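Local coordinates for uncharacterized protein (Escherichia coli UMEA 3162-1, PDB 4X5M), which mediates sugar transport across the membrane down a concentration gradient as a homodimer, probably by rocking-type movements that open a cargo-binding cavity alternately on the two sides, at residues A[23-26]-A[27-31]; A[39-42]-A[43-47]; A[60-63]-A[64-68]. One frame throughout, in Å; residues are numbered along the deposited sequence.

Interaction 1: residues A[23-26]-A[27-31]; sequences SIKT and IRTRN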
ATOM      1  N   SER A  23       7.750   7.380   4.369  1.00 28.45           N
ATOM      2  CA  SER A  23       7.480   7.137   5.782  1.00 29.00           C
ATOM      3  C   SER A  23       8.705   7.439   6.636  1.00 27.06           C
ATOM      4  O   SER A  23       8.594   8.035   7.707  1.00 31.58           O
ATOM      5  CB  SER A  23       7.031   5.691   6.005  1.00 33.59           C
ATOM      6  OG  SER A  23       5.793   5.437   5.364  1.00 37.63           O
ATOM      7  N   ILE A  24       9.872   7.021   6.152  1.00 29.58           N
ATOM      8  CA  ILE A  24      11.130   7.267   6.848  1.00 31.53           C
ATOM      9  C   ILE A  24      11.379   8.764   7.000  1.00 30.62           C
ATOM     10  O   ILE A  24      11.782   9.233   8.065  1.00 29.58           O
ATOM     11  CB  ILE A  24      12.320   6.616   6.112  1.00 34.50           C
ATOM     12  CG1 ILE A  24      12.173   5.093   6.101  1.00 33.88           C
ATOM     13  CG2 ILE A  24      13.637   7.015   6.763  1.00 36.99           C
ATOM     14  CD1 ILE A  24      13.233   4.381   5.283  1.00 42.15           C
ATOM     15  N   LYS A  25      11.125   9.511   5.928  1.00 34.36           N
ATOM     16  CA  LYS A  25      11.263  10.963   5.948  1.00 38.75           C
ATOM     17  C   LYS A  25      10.323  11.590   6.974  1.00 36.15           C
ATOM     18  O   LYS A  25      10.704  12.510   7.698  1.00 31.65           O
ATOM     19  CB  LYS A  25      10.983  11.552   4.564  1.00 40.41           C
ATOM     20  CG  LYS A  25      11.202  13.055   4.476  1.00 48.98           C
ATOM     21  CD  LYS A  25      10.501  13.650   3.267  1.00 54.87           C
ATOM     22  CE  LYS A  25      11.391  14.659   2.560  1.00 60.19           C
ATOM     23  NZ  LYS A  25      12.015  15.621   3.513  1.00 68.50           N
ATOM     24  N   THR A  26       9.094  11.086   7.021  1.00 33.49           N
ATOM     25  CA  THR A  26       8.094  11.573   7.965  1.00 28.22           C
ATOM     26  C   THR A  26       8.531  11.307   9.400  1.00 27.61           C
ATOM     27  O   THR A  26       8.413  12.173  10.267  1.00 35.27           O
ATOM     28  CB  THR A  26       6.717  10.919   7.722  1.00 33.10           C
ATOM     29  OG1 THR A  26       6.253  11.258   6.409  1.00 35.19           O
ATOM     30  CG2 THR A  26       5.703  11.400   8.751  1.00 25.73           C
ATOM     31  N   ILE A  27       9.042  10.105   9.641  1.00 27.40           N
ATOM     32  CA  ILE A  27       9.541   9.729  10.959  1.00 29.51           C
ATOM     33  C   ILE A  27      10.738  10.591  11.353  1.00 33.63           C
ATOM     34  O   ILE A  27      10.856  11.029  12.499  1.00 35.75           O
ATOM     35  CB  ILE A  27       9.935   8.236  11.003  1.00 35.38           C
ATOM     36  CG1 ILE A  27       8.697   7.355  10.810  1.00 25.70           C
ATOM     37  CG2 ILE A  27      10.625   7.893  12.314  1.00 29.92           C
ATOM     38  CD1 ILE A  27       8.998   5.872  10.769  1.00 26.84           C
ATOM     39  N   ARG A  28      11.614  10.849  10.386  1.00 36.64           N
ATOM     40  CA  ARG A  28      12.825  11.622  10.632  1.00 39.21           C
ATOM     41  C   ARG A  28      12.532  13.103  10.874  1.00 40.62           C
ATOM     42  O   ARG A  28      13.077  13.707  11.799  1.00 38.95           O
ATOM     43  CB  ARG A  28      13.797  11.466   9.458  1.00 33.83           C
ATOM     44  CG  ARG A  28      15.129  12.173   9.650  1.00 46.86           C
ATOM     45  CD  ARG A  28      16.025  12.000   8.434  1.00 54.68           C
ATOM     46  NE  ARG A  28      15.380  12.475   7.213  1.00 62.56           N
ATOM     47  CZ  ARG A  28      15.363  13.746   6.822  1.00 61.50           C
ATOM     48  NH1 ARG A  28      15.958  14.675   7.556  1.00 65.46           N
ATOM     49  NH2 ARG A  28      14.751  14.088   5.698  1.00 60.04           N
ATOM     50  N   THR A  29      11.668  13.684  10.048  1.00 38.65           N
ATOM     51  CA  THR A  29      11.393  15.117  10.115  1.00 39.34           C
ATOM     52  C   THR A  29      10.224  15.463  11.031  1.00 37.77           C
ATOM     53  O   THR A  29      10.036  16.629  11.387  1.00 40.20           O
ATOM     54  CB  THR A  29      11.097  15.698   8.716  1.00 40.23           C
ATOM     55  OG1 THR A  29       9.914  15.090   8.183  1.00 40.46           O
ATOM     56  CG2 THR A  29      12.263  15.446   7.776  1.00 39.34           C
ATOM     57  N   ARG A  30       9.439  14.452  11.400  1.00 35.02           N
ATOM     58  CA  ARG A  30       8.248  14.635  12.233  1.00 32.39           C
ATOM     59  C   ARG A  30       7.247  15.600  11.596  1.00 38.49           C
ATOM     60  O   ARG A  30       6.434  16.213  12.288  1.00 38.91           O
ATOM     61  CB  ARG A  30       8.632  15.125  13.633  1.00 39.76           C
ATOM     62  CG  ARG A  30       9.420  14.118  14.457  1.00 38.26           C
ATOM     63  CD  ARG A  30       9.724  14.665  15.843  1.00 51.38           C
ATOM     64  NE  ARG A  30      10.285  13.645  16.722  1.00 60.42           N
ATOM     65  CZ  ARG A  30      11.588  13.439  16.896  1.00 63.53           C
ATOM     66  NH1 ARG A  30      12.472  14.188  16.251  1.00 71.83           N
ATOM     67  NH2 ARG A  30      12.005  12.487  17.718  1.00 53.46           N
ATOM     68  N   ASN A  31       7.313  15.729  10.274  1.00 36.35           N
ATOM     69  CA  ASN A  31       6.373  16.563   9.535  1.00 38.54           C
ATOM     70  C   ASN A  31       5.193  15.725   9.056  1.00 37.87           C
ATOM     71  O   ASN A  31       5.332  14.905   8.150  1.00 37.76           O
ATOM     72  CB  ASN A  31       7.070  17.238   8.349  1.00 37.85           C
ATOM     73  CG  ASN A  31       6.248  18.362   7.742  1.00 47.14           C
ATOM     74  OD1 ASN A  31       5.034  18.441   7.933  1.00 44.98           O
ATOM     75  ND2 ASN A  31       6.912  19.242   7.000  1.00 57.61           N
TER
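T29 folds its hydroxyl back onto the carbonyl of K25 at the C-terminal end of helix 20-29, where the first transmembrane segment of this PQ-loop protein runs out. With chi1 at 63°, T29 OG1 sits between the backbone N and the carbonyl carbon of its own residue and donates to K25 O at 2.7 Å. T29 N binds the same oxygen from the other face of the carbonyl plane, so two donors from one residue grip K25 O. The hydroxyl lies well above that plane, 36° out of it. T29 CG2 also stays against K25 O and lies over one face of the R28 guanidinium, offset toward its rim. K25 and R28 leave the helix with extended first torsions and then bend, and their side chains cross obliquely; K25 NZ and R28 NH2 come to 3.8 Å, a pair of like charges on the exposed side. T26 directs its hydroxyl backward to Q22 O, while its CG2 rests 3.6 Å from N31 O. I27 and S23 face helix 60-86, touching P75 and V76. At R30 the helix ends with a positive phi of 58°, and R30 N makes a weak bond of 2.7 Å to T26 O.

Interaction 2: residues A[39-42]-A[43-47]; sequences MYIM and FLTGV. With OLB ((2S)-2,3-dihydroxypropyl (9Z)-octadec-9-enoate), chain G.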
ATOM      1  N   MET A  39      -7.593   7.952   7.741  1.00 23.81           N
ATOM      2  CA  MET A  39      -7.075   7.098   6.677  1.00 27.18           C
ATOM      3  C   MET A  39      -6.035   6.109   7.203  1.00 23.93           C
ATOM      4  O   MET A  39      -6.010   4.950   6.791  1.00 26.59           O
ATOM      5  CB  MET A  39      -6.475   7.942   5.545  1.00 30.43           C
ATOM      6  CG  MET A  39      -7.502   8.734   4.749  1.00 36.88           C
ATOM      7  SD  MET A  39      -6.926   9.202   3.100  1.00 45.12           S
ATOM      8  CE  MET A  39      -5.456  10.140   3.493  1.00 35.64           C
ATOM      9  N   TYR A  40      -5.186   6.563   8.121  1.00 23.67           N
ATOM     10  CA  TYR A  40      -4.145   5.699   8.668  1.00 26.34           C
ATOM     11  C   TYR A  40      -4.712   4.655   9.626  1.00 26.64           C
ATOM     12  O   TYR A  40      -4.205   3.536   9.700  1.00 28.88           O
ATOM     13  CB  TYR A  40      -3.065   6.530   9.366  1.00 27.57           C
ATOM     14  CG  TYR A  40      -1.838   6.727   8.509  1.00 30.50           C
ATOM     15  CD1 TYR A  40      -1.799   7.716   7.537  1.00 30.63           C
ATOM     16  CD2 TYR A  40      -0.724   5.909   8.659  1.00 26.91           C
ATOM     17  CE1 TYR A  40      -0.682   7.897   6.742  1.00 31.22           C
ATOM     18  CE2 TYR A  40       0.399   6.080   7.869  1.00 31.54           C
ATOM     19  CZ  TYR A  40       0.414   7.076   6.912  1.00 33.13           C
ATOM     20  OH  TYR A  40       1.528   7.252   6.123  1.00 33.62           O
ATOM     21  N   ILE A  41      -5.761   5.020  10.356  1.00 25.79           N
ATOM     22  CA  ILE A  41      -6.434   4.071  11.235  1.00 24.05           C
ATOM     23  C   ILE A  41      -7.116   2.989  10.403  1.00 23.05           C
ATOM     24  O   ILE A  41      -7.048   1.803  10.732  1.00 28.29           O
ATOM     25  CB  ILE A  41      -7.468   4.766  12.145  1.00 28.27           C
ATOM     26  CG1 ILE A  41      -6.759   5.688  13.138  1.00 27.31           C
ATOM     27  CG2 ILE A  41      -8.301   3.738  12.896  1.00 26.79           C
ATOM     28  CD1 ILE A  41      -7.697   6.404  14.086  1.00 39.01           C
ATOM     29  N   MET A  42      -7.767   3.403   9.320  1.00 25.45           N
ATOM     30  CA  MET A  42      -8.353   2.458   8.375  1.00 28.87           C
ATOM     31  C   MET A  42      -7.277   1.561   7.772  1.00 22.78           C
ATOM     32  O   MET A  42      -7.454   0.348   7.656  1.00 22.86           O
ATOM     33  CB  MET A  42      -9.099   3.192   7.258  1.00 27.02           C
ATOM     34  CG  MET A  42     -10.482   3.688   7.630  1.00 47.15           C
ATOM     35  SD  MET A  42     -11.339   4.359   6.193  1.00 66.80           S
ATOM     36  CE  MET A  42     -11.177   2.993   5.043  1.00 35.66           C
ATOM     37  N   PHE A  43      -6.161   2.175   7.389  1.00 25.39           N
ATOM     38  CA  PHE A  43      -5.047   1.459   6.779  1.00 23.90           C
ATOM     39  C   PHE A  43      -4.461   0.424   7.733  1.00 23.95           C
ATOM     40  O   PHE A  43      -4.235  -0.723   7.353  1.00 26.65           O
ATOM     41  CB  PHE A  43      -3.961   2.445   6.342  1.00 25.40           C
ATOM     42  CG  PHE A  43      -2.808   1.800   5.622  1.00 23.29           C
ATOM     43  CD1 PHE A  43      -2.984   1.243   4.368  1.00 27.53           C
ATOM     44  CD2 PHE A  43      -1.547   1.768   6.195  1.00 31.02           C
ATOM     45  CE1 PHE A  43      -1.926   0.654   3.701  1.00 30.10           C
ATOM     46  CE2 PHE A  43      -0.485   1.183   5.533  1.00 29.61           C
ATOM     47  CZ  PHE A  43      -0.676   0.625   4.285  1.00 29.95           C
ATOM     48  N   LEU A  44      -4.223   0.841   8.973  1.00 24.62           N
ATOM     49  CA  LEU A  44      -3.652  -0.041   9.986  1.00 27.77           C
ATOM     50  C   LEU A  44      -4.611  -1.169  10.353  1.00 24.31           C
ATOM     51  O   LEU A  44      -4.182  -2.288  10.636  1.00 22.89           O
ATOM     52  CB  LEU A  44      -3.271   0.754  11.236  1.00 23.12           C
ATOM     53  CG  LEU A  44      -1.977   1.564  11.127  1.00 27.70           C
ATOM     54  CD1 LEU A  44      -1.776   2.430  12.356  1.00 35.32           C
ATOM     55  CD2 LEU A  44      -0.796   0.630  10.929  1.00 31.96           C
ATOM     56  N   THR A  45      -5.906  -0.868  10.348  1.00 21.41           N
ATOM     57  CA  THR A  45      -6.928  -1.880  10.596  1.00 23.48           C
ATOM     58  C   THR A  45      -6.816  -3.001   9.568  1.00 26.74           C
ATOM     59  O   THR A  45      -6.904  -4.183   9.905  1.00 27.52           O
ATOM     60  CB  THR A  45      -8.347  -1.277  10.553  1.00 26.73           C
ATOM     61  OG1 THR A  45      -8.489  -0.311  11.602  1.00 27.65           O
ATOM     62  CG2 THR A  45      -9.398  -2.361  10.731  1.00 28.22           C
ATOM     63  N   GLY A  46      -6.606  -2.619   8.313  1.00 22.18           N
ATOM     64  CA  GLY A  46      -6.432  -3.584   7.244  1.00 24.19           C
ATOM     65  C   GLY A  46      -5.119  -4.335   7.351  1.00 21.23           C
ATOM     66  O   GLY A  46      -5.065  -5.540   7.098  1.00 25.95           O
ATOM     67  N   VAL A  47      -4.058  -3.623   7.726  1.00 25.78           N
ATOM     68  CA  VAL A  47      -2.736  -4.228   7.881  1.00 22.46           C
ATOM     69  C   VAL A  47      -2.759  -5.330   8.934  1.00 24.70           C
ATOM     70  O   VAL A  47      -2.237  -6.423   8.714  1.00 27.36           O
ATOM     71  CB  VAL A  47      -1.672  -3.175   8.264  1.00 27.96           C
ATOM     72  CG1 VAL A  47      -0.375  -3.852   8.683  1.00 26.00           C
ATOM     73  CG2 VAL A  47      -1.424  -2.224   7.105  1.00 27.36           C
TER
HETATM   74  C1  OLB G 204      -0.065  -4.149   2.136  0.50 40.18           C
HETATM   75  C2  OLB G 204       0.768  -2.951   1.741  0.50 41.27           C
HETATM   76  C3  OLB G 204      -0.124  -1.730   1.767  0.50 41.19           C
HETATM   77  C4  OLB G 204       0.019  -0.939   0.480  0.50 46.06           C
HETATM   78  C5  OLB G 204      -1.325  -0.340   0.100  0.50 42.06           C
HETATM   79  O19 OLB G 204      -1.029  -4.004   2.860  0.50 37.19           O
HETATM   80  O20 OLB G 204       0.270  -5.425   1.656  0.50 46.79           O
HETATM   81  C21 OLB G 204      -0.817  -6.319   1.632  0.50 39.59           C
HETATM   82  C22 OLB G 204      -0.441  -7.529   0.811  0.50 42.66           C
HETATM   83  O23 OLB G 204      -0.202  -8.615   1.671  0.50 43.32           O
HETATM   84  C24 OLB G 204      -1.576  -7.870  -0.125  0.50 43.19           C
HETATM   85  O25 OLB G 204      -1.334  -7.270  -1.377  0.50 38.42           O
HETATM   86  C6  OLB G 204      -1.269   0.414  -1.216  0.50 44.22           C
HETATM   87  C7  OLB G 204      -0.411   1.660  -1.078  0.50 49.75           C
HETATM   88  C8  OLB G 204      -1.196   2.953  -1.270  0.50 45.61           C
HETATM   89  C9  OLB G 204      -1.183   3.418  -2.718  0.50 45.08           C
HETATM   90  C10 OLB G 204      -0.220   4.212  -3.240  0.50 42.48           C
HETATM   91  C11 OLB G 204       0.926   4.723  -2.397  0.50 46.79           C
HETATM   92  C12 OLB G 204       0.544   6.022  -1.712  0.50 49.48           C
HETATM   93  C13 OLB G 204       0.962   5.904  -0.262  0.50 48.35           C
HETATM   94  C14 OLB G 204       0.129   6.795   0.631  0.50 45.43           C
HETATM   95  C15 OLB G 204       0.569   6.558   2.058  0.50 46.41           C
HETATM   96  C16 OLB G 204       0.325   5.106   2.405  0.50 46.43           C
HETATM   97  C17 OLB G 204       1.482   4.566   3.214  0.50 42.10           C
HETATM   98  C18 OLB G 204       1.725   3.132   2.804  0.50 44.78           C
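Residues 39-47 form about two and a half turns of helix 37-57, the second transmembrane helix of the SemiSWEET fold, with i+4 to i N-H...O bonds from F43 N to M39 O through G46 N to M42 O. The bond from G46 N to M42 O, at 3.2 Å, is the longest of these. T45 adds a side-chain bond: its OG1, placed beside its own backbone N by a chi1 of -63°, donates to I41 O at 2.7 Å, while T45 N reaches that oxygen from the opposite face of the carbonyl plane. The hydroxyl proton is thus used within the helix, as is common for threonines of transmembrane helices. L44 lays CB and CG against Y40 O and directs its side chain to A73 and L77 of helix 60-86. F43 and Y40 both make edge-to-face ring contacts with F19 of the second subunit, which places this face of the helix at the dimer interface. A chi1 of -176°, with CG opposite the backbone N, swings the F43 ring along the helix toward V47, whose CG2 lies over one face near the rim. At the ring edge, near its plane, F43 CZ meets C3 of the monoolein acyl chain at 3.5 Å.

Interaction 3: residues A[60-63]-A[64-68]; sequences FAVL and IANIV. With OLB ((2S)-2,3-dihydroxypropyl (9Z)-octadec-9-enoate), chain G; OLA (oleic acid), chain F.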
ATOM      1  N   PHE A  60       4.014 -16.361   4.268  1.00 29.54           N
ATOM      2  CA  PHE A  60       5.067 -15.519   4.820  1.00 37.24           C
ATOM      3  C   PHE A  60       5.276 -14.255   3.992  1.00 32.91           C
ATOM      4  O   PHE A  60       5.740 -13.240   4.508  1.00 35.13           O
ATOM      5  CB  PHE A  60       6.381 -16.293   4.930  1.00 42.50           C
ATOM      6  CG  PHE A  60       7.474 -15.527   5.619  1.00 57.95           C
ATOM      7  CD1 PHE A  60       7.475 -15.388   6.998  1.00 58.70           C
ATOM      8  CD2 PHE A  60       8.494 -14.938   4.890  1.00 53.09           C
ATOM      9  CE1 PHE A  60       8.474 -14.678   7.638  1.00 49.11           C
ATOM     10  CE2 PHE A  60       9.497 -14.227   5.525  1.00 50.17           C
ATOM     11  CZ  PHE A  60       9.487 -14.097   6.900  1.00 49.20           C
ATOM     12  N   ALA A  61       4.937 -14.322   2.707  1.00 35.04           N
ATOM     13  CA  ALA A  61       5.043 -13.160   1.833  1.00 28.16           C
ATOM     14  C   ALA A  61       4.081 -12.068   2.286  1.00 25.19           C
ATOM     15  O   ALA A  61       4.468 -10.910   2.441  1.00 26.87           O
ATOM     16  CB  ALA A  61       4.767 -13.549   0.390  1.00 27.29           C
ATOM     17  N   VAL A  62       2.826 -12.449   2.501  1.00 25.23           N
ATOM     18  CA  VAL A  62       1.814 -11.528   3.000  1.00 27.65           C
ATOM     19  C   VAL A  62       2.173 -11.056   4.405  1.00 27.57           C
ATOM     20  O   VAL A  62       2.027  -9.877   4.733  1.00 29.36           O
ATOM     21  CB  VAL A  62       0.416 -12.186   3.012  1.00 30.48           C
ATOM     22  CG1 VAL A  62      -0.586 -11.320   3.761  1.00 28.12           C
ATOM     23  CG2 VAL A  62      -0.055 -12.452   1.588  1.00 34.25           C
ATOM     24  N   LEU A  63       2.660 -11.985   5.221  1.00 29.68           N
ATOM     25  CA  LEU A  63       3.034 -11.693   6.602  1.00 35.50           C
ATOM     26  C   LEU A  63       4.115 -10.623   6.710  1.00 24.41           C
ATOM     27  O   LEU A  63       3.895  -9.576   7.318  1.00 33.93           O
ATOM     28  CB  LEU A  63       3.502 -12.968   7.306  1.00 35.48           C
ATOM     29  CG  LEU A  63       2.467 -13.667   8.188  1.00 35.01           C
ATOM     30  CD1 LEU A  63       3.063 -14.903   8.847  1.00 44.89           C
ATOM     31  CD2 LEU A  63       1.931 -12.704   9.236  1.00 33.65           C
ATOM     32  N   ILE A  64       5.279 -10.885   6.122  1.00 33.10           N
ATOM     33  CA  ILE A  64       6.417  -9.980   6.257  1.00 32.91           C
ATOM     34  C   ILE A  64       6.143  -8.629   5.597  1.00 30.33           C
ATOM     35  O   ILE A  64       6.654  -7.603   6.040  1.00 28.55           O
ATOM     36  CB  ILE A  64       7.713 -10.599   5.668  1.00 34.40           C
ATOM     37  CG1 ILE A  64       8.943  -9.801   6.113  1.00 32.34           C
ATOM     38  CG2 ILE A  64       7.642 -10.693   4.146  1.00 30.30           C
ATOM     39  CD1 ILE A  64      10.250 -10.342   5.573  1.00 47.41           C
ATOM     40  N   ALA A  65       5.318  -8.626   4.553  1.00 29.75           N
ATOM     41  CA  ALA A  65       4.982  -7.392   3.855  1.00 31.87           C
ATOM     42  C   ALA A  65       4.232  -6.436   4.776  1.00 22.41           C
ATOM     43  O   ALA A  65       4.541  -5.246   4.842  1.00 23.31           O
ATOM     44  CB  ALA A  65       4.154  -7.691   2.614  1.00 29.72           C
ATOM     45  N   ASN A  66       3.255  -6.974   5.497  1.00 23.63           N
ATOM     46  CA  ASN A  66       2.402  -6.163   6.355  1.00 22.07           C
ATOM     47  C   ASN A  66       3.003  -5.895   7.731  1.00 24.21           C
ATOM     48  O   ASN A  66       2.664  -4.906   8.375  1.00 24.73           O
ATOM     49  CB  ASN A  66       1.035  -6.829   6.506  1.00 25.46           C
ATOM     50  CG  ASN A  66       0.208  -6.739   5.240  1.00 31.52           C
ATOM     51  OD1 ASN A  66      -0.487  -5.749   5.010  1.00 30.23           O
ATOM     52  ND2 ASN A  66       0.275  -7.774   4.412  1.00 25.05           N
ATOM     53  N   ILE A  67       3.893  -6.774   8.184  1.00 25.59           N
ATOM     54  CA  ILE A  67       4.584  -6.542   9.447  1.00 28.83           C
ATOM     55  C   ILE A  67       5.536  -5.360   9.296  1.00 25.90           C
ATOM     56  O   ILE A  67       5.581  -4.476  10.152  1.00 27.92           O
ATOM     57  CB  ILE A  67       5.358  -7.789   9.922  1.00 32.25           C
ATOM     58  CG1 ILE A  67       4.384  -8.876  10.375  1.00 29.55           C
ATOM     59  CG2 ILE A  67       6.295  -7.430  11.066  1.00 28.09           C
ATOM     60  CD1 ILE A  67       5.051 -10.186  10.745  1.00 34.06           C
ATOM     61  N   VAL A  68       6.284  -5.341   8.195  1.00 22.22           N
ATOM     62  CA  VAL A  68       7.168  -4.219   7.896  1.00 24.19           C
ATOM     63  C   VAL A  68       6.353  -2.945   7.684  1.00 24.48           C
ATOM     64  O   VAL A  68       6.729  -1.869   8.157  1.00 25.66           O
ATOM     65  CB  VAL A  68       8.039  -4.490   6.647  1.00 31.09           C
ATOM     66  CG1 VAL A  68       8.853  -3.258   6.288  1.00 27.37           C
ATOM     67  CG2 VAL A  68       8.956  -5.674   6.888  1.00 28.23           C
TER
HETATM   68  C1  OLB G 204      -0.065  -4.149   2.136  0.50 40.18           C
HETATM   69  C2  OLB G 204       0.768  -2.951   1.741  0.50 41.27           C
HETATM   70  C3  OLB G 204      -0.124  -1.730   1.767  0.50 41.19           C
HETATM   71  C4  OLB G 204       0.019  -0.939   0.480  0.50 46.06           C
HETATM   72  C5  OLB G 204      -1.325  -0.340   0.100  0.50 42.06           C
HETATM   73  O19 OLB G 204      -1.029  -4.004   2.860  0.50 37.19           O
HETATM   74  O20 OLB G 204       0.270  -5.425   1.656  0.50 46.79           O
HETATM   75  C21 OLB G 204      -0.817  -6.319   1.632  0.50 39.59           C
HETATM   76  C22 OLB G 204      -0.441  -7.529   0.811  0.50 42.66           C
HETATM   77  O23 OLB G 204      -0.202  -8.615   1.671  0.50 43.32           O
HETATM   78  C24 OLB G 204      -1.576  -7.870  -0.125  0.50 43.19           C
HETATM   79  O25 OLB G 204      -1.334  -7.270  -1.377  0.50 38.42           O
HETATM   80  C6  OLB G 204      -1.269   0.414  -1.216  0.50 44.22           C
HETATM   81  C7  OLB G 204      -0.411   1.660  -1.078  0.50 49.75           C
HETATM   82  C8  OLB G 204      -1.196   2.953  -1.270  0.50 45.61           C
HETATM   83  C9  OLB G 204      -1.183   3.418  -2.718  0.50 45.08           C
HETATM   84  C10 OLB G 204      -0.220   4.212  -3.240  0.50 42.48           C
HETATM   85  C11 OLB G 204       0.926   4.723  -2.397  0.50 46.79           C
HETATM   86  C12 OLB G 204       0.544   6.022  -1.712  0.50 49.48           C
HETATM   87  C13 OLB G 204       0.962   5.904  -0.262  0.50 48.35           C
HETATM   88  C14 OLB G 204       0.129   6.795   0.631  0.50 45.43           C
HETATM   89  C15 OLB G 204       0.569   6.558   2.058  0.50 46.41           C
HETATM   90  C16 OLB G 204       0.325   5.106   2.405  0.50 46.43           C
HETATM   91  C17 OLB G 204       1.482   4.566   3.214  0.50 42.10           C
HETATM   92  C18 OLB G 204       1.725   3.132   2.804  0.50 44.78           C
HETATM   93  C12 OLA F 203      14.017 -11.192   0.336  1.00 58.33           C
HETATM   94  C13 OLA F 203      13.253  -9.898   0.170  1.00 60.52           C
HETATM   95  C14 OLA F 203      12.245  -9.769   1.290  1.00 54.63           C
HETATM   96  C15 OLA F 203      11.287  -8.641   0.979  1.00 45.91           C
HETATM   97  C16 OLA F 203      10.126  -8.702   1.946  1.00 40.08           C
HETATM   98  C17 OLA F 203      10.254  -7.582   2.954  1.00 47.69           C
HETATM   99  C18 OLA F 203       9.421  -6.406   2.495  1.00 43.93           C
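N66 reaches back one helical turn to V62, and its side chain can be followed outward from the backbone. CB lies 3.7 Å from V62 O, and a chi1 of -72° sets CG beside the backbone N of its own residue. CG, too, stays near V62 O and approaches C21 of the bound monoolein. At the tip the amide divides its two ends: ND2 donates to V62 O at 2.8 Å with a nearly straight N-H...O angle of 169°, the acceptor lying almost in the amide plane. N66 ND2 also donates to the glycerol oxygen O23 of the lipid, at 2.9 Å. N66 OD1 turns to the ester end, 2.8 Å from lipid O19. N66 N approaches V62 O from the other face of its carbonyl plane, so that this oxygen holds two donors from a single residue.

This is the start of helix 60-86, the third transmembrane helix of the SemiSWEET fold, and the N66 face looks into the dimer: V62 and N66 touch W50 of their own chain, V62 and A65 pack on W50 of the second subunit, and N66 ND2 of that subunit also binds the lipid. With an alanine at N66 the carboxamide is gone; V62 O keeps its backbone donor, but lipid O23 is likely to lose this chain's grip and the glycerol head to be freer to turn.

V62 runs alongside N66, its CG1 touching O23. Elsewhere on the helix the F60 ring receives I64 CB over one face, toward the rim, and its CE2 meets I64 CD1. With CG1 anti to the backbone N (chi1 -166°) and the chain extended beyond it, I64 CD1 reaches the oleic acid, 3.8 Å from its C17.

The three contacts follow one another along the chain, one on each of helices 20-29, 37-57 and 60-86. Interaction 1, at the surface, lies about 18 Å from interaction 2 and 22 Å from interaction 3, centre to centre; it and interaction 3 lie on opposite sides of the chain's centre. Interactions 2 and 3 have centres about 15 Å apart and meet directly, V47 CG1 lying 3.2 Å from N66 O. Helices 37-57 and 60-86 thus bring F43 and N66 to one monoolein at the dimer interface of the inward-open transporter. Residues 23-31 touch neither other contact nor the second subunit, but pack on helix 60-86 further along, at P75, V76 and I79.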